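Local atomic coordinates of outer surface protein (Borrelia burgdorferi, PDB entry 5IZT), a protein that is a plasmid-encoded outer surface protein of the Lyme disease spirochaete, of no firmly established function, probably displayed at the cell surface as a lipoprotein. Residues E345-N356 with I373-A384. Residues are numbered along the deposited sequence; the frame is centred on the assembly and turned at random. Where two conformers were deposited one is given.
Sequences EWSRQADGLIAN and IKKRYLDNMQNA
Y377 and M381, one turn apart on the helix of 373-384, both push as knobs into holes on 345-356. The phenol lies between Q349, G352, L353 and N356, with L353 CB over the middle of one ring face in a CH-pi contact, 3.9 Å from the Y377 ring centroid, while the aliphatic CG of R376 covers the opposite face. G352 suits this place because, lacking a side chain, it lets the ring lie close to its backbone; its O is 3.2 Å from Y377 OH. L353 then reaches past the ring, CD1 meeting I373 CG2 at 3.8 Å.

M381 fills the next hole, among W346, Q349, A350 and L353. With CG anti to its carbonyl carbon (chi1 -69°), it lays CG over the five-membered ring of W346, its sulfur standing obliquely to that ring as a Met-aromatic contact, and a bend at chi3 carries CE to A350 N (3.5 Å), where small A350 admits it. The indole NE1 is satisfied by S289 of helix 280-316.

Beside the two knobs, N380 ND2 donates to Q349 OE1 (3.1 Å, N-H...O 154°) from above the carbonyl plane, and Q349 NE2 turns back to E345 OE2 (2.8 Å), which also takes R348 NH2 in a salt bridge.

The local axes of the two segments come within 8.8 Å and cross at -161°, making this an antiparallel helical hairpin with knobs-into-holes packing, within the all-helical BbCRASP-1-like fold.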
ATOM      1  N   GLU A 345       4.571   7.967  -0.136  1.00 18.92           N
ATOM      2  CA  GLU A 345       5.929   7.927   0.408  1.00 23.44           C
ATOM      3  C   GLU A 345       6.549   6.535   0.302  1.00 24.68           C
ATOM      4  O   GLU A 345       7.744   6.409  -0.012  1.00 17.17           O
ATOM      5  CB  GLU A 345       5.941   8.422   1.854  1.00 28.27           C
ATOM      6  CG  GLU A 345       7.325   8.492   2.487  1.00 35.07           C
ATOM      7  CD  GLU A 345       8.294   9.392   1.734  1.00 40.96           C
ATOM      8  OE1 GLU A 345       7.836  10.259   0.960  1.00 35.84           O
ATOM      9  OE2 GLU A 345       9.521   9.236   1.934  1.00 38.35           O
ATOM     10  N   TRP A 346       5.773   5.479   0.581  1.00 19.31           N
ATOM     11  CA  TRP A 346       6.287   4.122   0.390  1.00 20.71           C
ATOM     12  C   TRP A 346       6.710   3.911  -1.054  1.00 26.38           C
ATOM     13  O   TRP A 346       7.796   3.387  -1.332  1.00 18.63           O
ATOM     14  CB  TRP A 346       5.237   3.074   0.792  1.00 20.22           C
ATOM     15  CG  TRP A 346       5.799   1.689   0.895  1.00 17.77           C
ATOM     16  CD1 TRP A 346       6.170   1.041   2.036  1.00 13.97           C
ATOM     17  CD2 TRP A 346       6.097   0.790  -0.189  1.00 17.95           C
ATOM     18  NE1 TRP A 346       6.667  -0.210   1.733  1.00 16.70           N
ATOM     19  CE2 TRP A 346       6.633  -0.382   0.376  1.00 17.16           C
ATOM     20  CE3 TRP A 346       5.936   0.857  -1.581  1.00 18.24           C
ATOM     21  CZ2 TRP A 346       7.033  -1.474  -0.399  1.00 16.57           C
ATOM     22  CZ3 TRP A 346       6.332  -0.232  -2.353  1.00 16.73           C
ATOM     23  CH2 TRP A 346       6.867  -1.373  -1.760  1.00 15.89           C
ATOM     24  N   SER A 347       5.843   4.309  -1.990  1.00 20.10           N
ATOM     25  CA  SER A 347       6.131   4.168  -3.412  1.00 20.14           C
ATOM     26  C   SER A 347       7.370   4.968  -3.803  1.00 22.28           C
ATOM     27  O   SER A 347       8.171   4.515  -4.629  1.00 18.75           O
ATOM     28  CB  SER A 347       4.907   4.621  -4.221  1.00 29.81           C
ATOM     29  OG  SER A 347       4.937   4.104  -5.541  1.00 37.65           O
ATOM     30  N   ARG A 348       7.553   6.151  -3.200  1.00 17.84           N
ATOM     31  CA  ARG A 348       8.739   6.954  -3.476  0.63 24.29           C
ATOM     32  C   ARG A 348      10.010   6.238  -3.031  1.00 22.29           C
ATOM     33  O   ARG A 348      11.037   6.289  -3.720  1.00 21.26           O
ATOM     34  CB  ARG A 348       8.618   8.315  -2.785  0.63 23.40           C
ATOM     35  CG  ARG A 348       9.814   9.230  -2.997  0.63 26.72           C
ATOM     36  CD  ARG A 348       9.590  10.617  -2.387  0.63 34.59           C
ATOM     37  NE  ARG A 348       9.969  10.668  -0.975  0.63 36.34           N
ATOM     38  CZ  ARG A 348      11.149  11.093  -0.535  0.63 38.12           C
ATOM     39  NH1 ARG A 348      12.071  11.509  -1.396  0.63 46.03           N
ATOM     40  NH2 ARG A 348      11.406  11.106   0.766  0.63 37.79           N
ATOM     41  N   GLN A 349       9.963   5.573  -1.875  1.00 17.05           N
ATOM     42  CA  GLN A 349      11.112   4.777  -1.443  1.00 18.82           C
ATOM     43  C   GLN A 349      11.366   3.609  -2.390  1.00 22.68           C
ATOM     44  O   GLN A 349      12.520   3.316  -2.722  1.00 14.35           O
ATOM     45  CB  GLN A 349      10.893   4.270  -0.017  1.00 19.64           C
ATOM     46  CG  GLN A 349      10.670   5.401   1.008  1.00 19.44           C
ATOM     47  CD  GLN A 349      11.921   6.237   1.226  1.00 30.45           C
ATOM     48  OE1 GLN A 349      13.031   5.709   1.249  1.00 25.69           O
ATOM     49  NE2 GLN A 349      11.747   7.543   1.405  1.00 26.66           N
ATOM     50  N   ALA A 350      10.306   2.910  -2.816  1.00 20.45           N
ATOM     51  CA  ALA A 350      10.491   1.814  -3.765  1.00 17.98           C
ATOM     52  C   ALA A 350      11.083   2.314  -5.075  1.00 21.41           C
ATOM     53  O   ALA A 350      11.944   1.645  -5.661  1.00 18.22           O
ATOM     54  CB  ALA A 350       9.172   1.077  -4.010  1.00 16.13           C
ATOM     55  N   ASP A 351      10.631   3.480  -5.552  1.00 16.67           N
ATOM     56  CA  ASP A 351      11.183   4.066  -6.773  1.00 22.41           C
ATOM     57  C   ASP A 351      12.678   4.327  -6.643  1.00 26.18           C
ATOM     58  O   ASP A 351      13.452   4.056  -7.573  1.00 22.55           O
ATOM     59  CB  ASP A 351      10.470   5.373  -7.099  1.00 25.54           C
ATOM     60  CG  ASP A 351       9.134   5.160  -7.764  1.00 35.52           C
ATOM     61  OD1 ASP A 351       8.863   4.032  -8.222  1.00 34.55           O
ATOM     62  OD2 ASP A 351       8.344   6.121  -7.805  1.00 34.74           O
ATOM     63  N   GLY A 352      13.100   4.894  -5.515  1.00 21.19           N
ATOM     64  CA  GLY A 352      14.517   5.159  -5.345  1.00 22.84           C
ATOM     65  C   GLY A 352      15.313   3.876  -5.230  1.00 24.59           C
ATOM     66  O   GLY A 352      16.405   3.760  -5.797  1.00 21.58           O
ATOM     67  N   LEU A 353      14.749   2.874  -4.550  1.00 21.57           N
ATOM     68  CA  LEU A 353      15.430   1.587  -4.427  1.00 27.24           C
ATOM     69  C   LEU A 353      15.610   0.934  -5.795  1.00 28.69           C
ATOM     70  O   LEU A 353      16.688   0.413  -6.112  1.00 26.58           O
ATOM     71  CB  LEU A 353      14.633   0.689  -3.474  1.00 21.67           C
ATOM     72  CG  LEU A 353      15.059  -0.730  -3.064  1.00 25.63           C
ATOM     73  CD1 LEU A 353      14.491  -1.062  -1.716  1.00 31.07           C
ATOM     74  CD2 LEU A 353      14.602  -1.773  -4.048  1.00 31.65           C
ATOM     75  N   ILE A 354      14.562   0.963  -6.622  1.00 18.93           N
ATOM     76  CA  ILE A 354      14.656   0.441  -7.985  1.00 26.26           C
ATOM     77  C   ILE A 354      15.704   1.206  -8.779  1.00 32.57           C
ATOM     78  O   ILE A 354      16.591   0.611  -9.403  1.00 35.19           O
ATOM     79  CB  ILE A 354      13.278   0.508  -8.675  1.00 23.45           C
ATOM     80  CG1 ILE A 354      12.345  -0.549  -8.083  1.00 21.17           C
ATOM     81  CG2 ILE A 354      13.419   0.393 -10.205  1.00 32.81           C
ATOM     82  CD1 ILE A 354      10.886  -0.302  -8.400  1.00 29.88           C
ATOM     83  N   ALA A 355      15.614   2.538  -8.770  1.00 35.18           N
ATOM     84  CA  ALA A 355      16.567   3.349  -9.520  1.00 37.80           C
ATOM     85  C   ALA A 355      17.997   3.128  -9.050  1.00 43.78           C
ATOM     86  O   ALA A 355      18.929   3.172  -9.860  1.00 43.04           O
ATOM     87  CB  ALA A 355      16.206   4.827  -9.408  1.00 33.32           C
ATOM     88  N   ASN A 356      18.194   2.879  -7.757  1.00 40.81           N
ATOM     89  CA  ASN A 356      19.554   2.793  -7.250  0.55 43.11           C
ATOM     90  C   ASN A 356      20.142   1.397  -7.380  1.00 47.65           C
ATOM     91  O   ASN A 356      21.297   1.264  -7.795  1.00 57.20           O
ATOM     92  CB  ASN A 356      19.612   3.273  -5.799  0.55 43.86           C
ATOM     93  CG  ASN A 356      19.715   4.788  -5.697  0.55 44.70           C
ATOM     94  OD1 ASN A 356      18.714   5.479  -5.517  0.55 45.09           O
ATOM     95  ND2 ASN A 356      20.929   5.309  -5.831  0.55 44.46           N
ATOM     96  N   ILE A 373      20.157  -1.418   1.477  1.00 17.96           N
ATOM     97  CA  ILE A 373      18.707  -1.240   1.544  1.00 16.49           C
ATOM     98  C   ILE A 373      18.249  -1.104   2.985  1.00 16.26           C
ATOM     99  O   ILE A 373      17.404  -0.261   3.316  1.00 16.73           O
ATOM    100  CB  ILE A 373      18.019  -2.425   0.834  1.00 19.12           C
ATOM    101  CG1 ILE A 373      18.243  -2.321  -0.675  1.00 25.72           C
ATOM    102  CG2 ILE A 373      16.528  -2.493   1.202  1.00 20.42           C
ATOM    103  CD1 ILE A 373      17.878  -3.586  -1.452  1.00 25.53           C
ATOM    104  N   LYS A 374      18.802  -1.930   3.872  1.00 19.01           N
ATOM    105  CA  LYS A 374      18.412  -1.867   5.270  1.00 21.55           C
ATOM    106  C   LYS A 374      18.662  -0.482   5.857  1.00 29.38           C
ATOM    107  O   LYS A 374      17.817   0.048   6.585  1.00 31.54           O
ATOM    108  CB  LYS A 374      19.165  -2.957   6.040  1.00 28.75           C
ATOM    109  CG  LYS A 374      18.724  -3.184   7.463  1.00 31.15           C
ATOM    110  CD  LYS A 374      19.170  -4.561   7.942  1.00 37.19           C
ATOM    111  CE  LYS A 374      20.579  -4.876   7.444  1.00 42.78           C
ATOM    112  NZ  LYS A 374      21.088  -6.212   7.890  1.00 52.48           N
ATOM    113  N   LYS A 375      19.795   0.146   5.522  1.00 19.70           N
ATOM    114  CA  LYS A 375      20.114   1.444   6.111  1.00 19.30           C
ATOM    115  C   LYS A 375      19.484   2.627   5.368  1.00 22.57           C
ATOM    116  O   LYS A 375      19.332   3.699   5.964  1.00 22.31           O
ATOM    117  CB  LYS A 375      21.640   1.616   6.211  1.00 25.40           C
ATOM    118  CG  LYS A 375      22.258   0.652   7.264  1.00 26.27           C
ATOM    119  CD  LYS A 375      23.758   0.706   7.334  1.00 31.26           C
ATOM    120  CE  LYS A 375      24.293  -0.040   8.579  1.00 27.14           C
ATOM    121  NZ  LYS A 375      25.771  -0.178   8.543  1.00 25.27           N
ATOM    122  N   ARG A 376      19.118   2.479   4.094  1.00 18.34           N
ATOM    123  CA  ARG A 376      18.597   3.629   3.352  1.00 17.55           C
ATOM    124  C   ARG A 376      17.079   3.644   3.261  1.00 20.72           C
ATOM    125  O   ARG A 376      16.475   4.716   3.394  1.00 20.42           O
ATOM    126  CB  ARG A 376      19.171   3.700   1.930  1.00 17.98           C
ATOM    127  CG  ARG A 376      18.737   4.988   1.218  1.00 20.53           C
ATOM    128  CD  ARG A 376      19.536   5.338  -0.017  1.00 24.57           C
ATOM    129  NE  ARG A 376      19.023   6.571  -0.624  1.00 27.94           N
ATOM    130  CZ  ARG A 376      19.483   7.096  -1.758  1.00 35.66           C
ATOM    131  NH1 ARG A 376      20.474   6.500  -2.411  1.00 39.37           N
ATOM    132  NH2 ARG A 376      18.957   8.212  -2.242  1.00 38.54           N
ATOM    133  N   TYR A 377      16.444   2.492   3.057  1.00 16.27           N
ATOM    134  CA  TYR A 377      15.026   2.472   2.723  1.00 17.92           C
ATOM    135  C   TYR A 377      14.128   1.795   3.755  1.00 20.84           C
ATOM    136  O   TYR A 377      12.952   2.155   3.840  1.00 17.70           O
ATOM    137  CB  TYR A 377      14.798   1.789   1.363  1.00 17.92           C
ATOM    138  CG  TYR A 377      15.578   2.426   0.239  1.00 14.52           C
ATOM    139  CD1 TYR A 377      15.163   3.619  -0.343  1.00 18.81           C
ATOM    140  CD2 TYR A 377      16.720   1.799  -0.277  1.00 17.62           C
ATOM    141  CE1 TYR A 377      15.897   4.207  -1.398  1.00 19.35           C
ATOM    142  CE2 TYR A 377      17.444   2.369  -1.315  1.00 21.80           C
ATOM    143  CZ  TYR A 377      17.027   3.559  -1.872  1.00 19.21           C
ATOM    144  OH  TYR A 377      17.759   4.104  -2.899  1.00 24.17           O
ATOM    145  N   LEU A 378      14.618   0.812   4.521  1.00 15.87           N
ATOM    146  CA  LEU A 378      13.691  -0.032   5.282  1.00 16.55           C
ATOM    147  C   LEU A 378      12.900   0.775   6.309  1.00 17.32           C
ATOM    148  O   LEU A 378      11.678   0.626   6.426  1.00 14.40           O
ATOM    149  CB  LEU A 378      14.456  -1.173   5.964  1.00 15.25           C
ATOM    150  CG  LEU A 378      13.628  -2.105   6.853  1.00 20.36           C
ATOM    151  CD1 LEU A 378      12.479  -2.790   6.077  1.00 16.85           C
ATOM    152  CD2 LEU A 378      14.539  -3.134   7.526  1.00 24.56           C
ATOM    153  N   ASP A 379      13.582   1.618   7.085  1.00 16.31           N
ATOM    154  CA  ASP A 379      12.887   2.379   8.120  1.00 19.77           C
ATOM    155  C   ASP A 379      11.871   3.338   7.520  1.00 23.28           C
ATOM    156  O   ASP A 379      10.772   3.512   8.068  1.00 20.08           O
ATOM    157  CB  ASP A 379      13.901   3.130   8.985  1.00 24.58           C
ATOM    158  CG  ASP A 379      14.681   2.206   9.900  1.00 30.46           C
ATOM    159  OD1 ASP A 379      14.048   1.437  10.665  1.00 23.80           O
ATOM    160  OD2 ASP A 379      15.928   2.199   9.802  1.00 25.34           O
ATOM    161  N   ASN A 380      12.219   3.981   6.405  1.00 21.05           N
ATOM    162  CA  ASN A 380      11.269   4.874   5.746  1.00 20.55           C
ATOM    163  C   ASN A 380      10.028   4.115   5.287  1.00 20.79           C
ATOM    164  O   ASN A 380       8.904   4.625   5.383  1.00 16.69           O
ATOM    165  CB  ASN A 380      11.928   5.554   4.548  1.00 17.17           C
ATOM    166  CG  ASN A 380      12.988   6.560   4.932  1.00 23.10           C
ATOM    167  OD1 ASN A 380      12.973   7.155   6.018  1.00 25.41           O
ATOM    168  ND2 ASN A 380      13.929   6.764   4.021  1.00 25.58           N
ATOM    169  N   MET A 381      10.205   2.906   4.750  1.00 21.07           N
ATOM    170  CA  MET A 381       9.051   2.126   4.305  1.00 17.06           C
ATOM    171  C   MET A 381       8.189   1.668   5.478  1.00 14.28           C
ATOM    172  O   MET A 381       6.956   1.750   5.421  1.00 18.68           O
ATOM    173  CB  MET A 381       9.525   0.926   3.490  1.00 10.65           C
ATOM    174  CG  MET A 381      10.118   1.337   2.146  1.00 18.59           C
ATOM    175  SD  MET A 381      10.907  -0.055   1.277  1.00 19.76           S
ATOM    176  CE  MET A 381      10.596   0.411  -0.435  1.00 21.22           C
ATOM    177  N   GLN A 382       8.822   1.197   6.557  1.00 13.82           N
ATOM    178  CA  GLN A 382       8.062   0.787   7.734  1.00 15.39           C
ATOM    179  C   GLN A 382       7.393   1.976   8.417  1.00 19.25           C
ATOM    180  O   GLN A 382       6.259   1.852   8.913  1.00 19.76           O
ATOM    181  CB  GLN A 382       8.978   0.026   8.697  1.00 18.18           C
ATOM    182  CG  GLN A 382       9.346  -1.382   8.173  1.00 17.53           C
ATOM    183  CD  GLN A 382      10.287  -2.136   9.095  1.00 20.63           C
ATOM    184  OE1 GLN A 382      11.197  -1.549   9.692  1.00 21.49           O
ATOM    185  NE2 GLN A 382      10.066  -3.448   9.227  1.00 21.23           N
ATOM    186  N   ASN A 383       8.038   3.146   8.403  1.00 15.44           N
ATOM    187  CA  ASN A 383       7.423   4.330   9.006  1.00 20.23           C
ATOM    188  C   ASN A 383       6.219   4.789   8.188  1.00 22.97           C
ATOM    189  O   ASN A 383       5.202   5.231   8.747  1.00 21.62           O
ATOM    190  CB  ASN A 383       8.465   5.453   9.128  1.00 25.15           C
ATOM    191  CG  ASN A 383       9.490   5.181  10.234  1.00 31.30           C
ATOM    192  OD1 ASN A 383       9.222   4.413  11.155  1.00 30.32           O
ATOM    193  ND2 ASN A 383      10.658   5.820  10.152  1.00 34.65           N
ATOM    194  N   ALA A 384       6.303   4.667   6.859  1.00 16.02           N
ATOM    195  CA  ALA A 384       5.145   4.993   6.029  1.00 18.21           C
ATOM    196  C   ALA A 384       3.988   4.033   6.291  1.00 23.75           C
ATOM    197  O   ALA A 384       2.830   4.473   6.405  1.00 20.24           O
ATOM    198  CB  ALA A 384       5.528   4.988   4.549  1.00 18.08           C
TER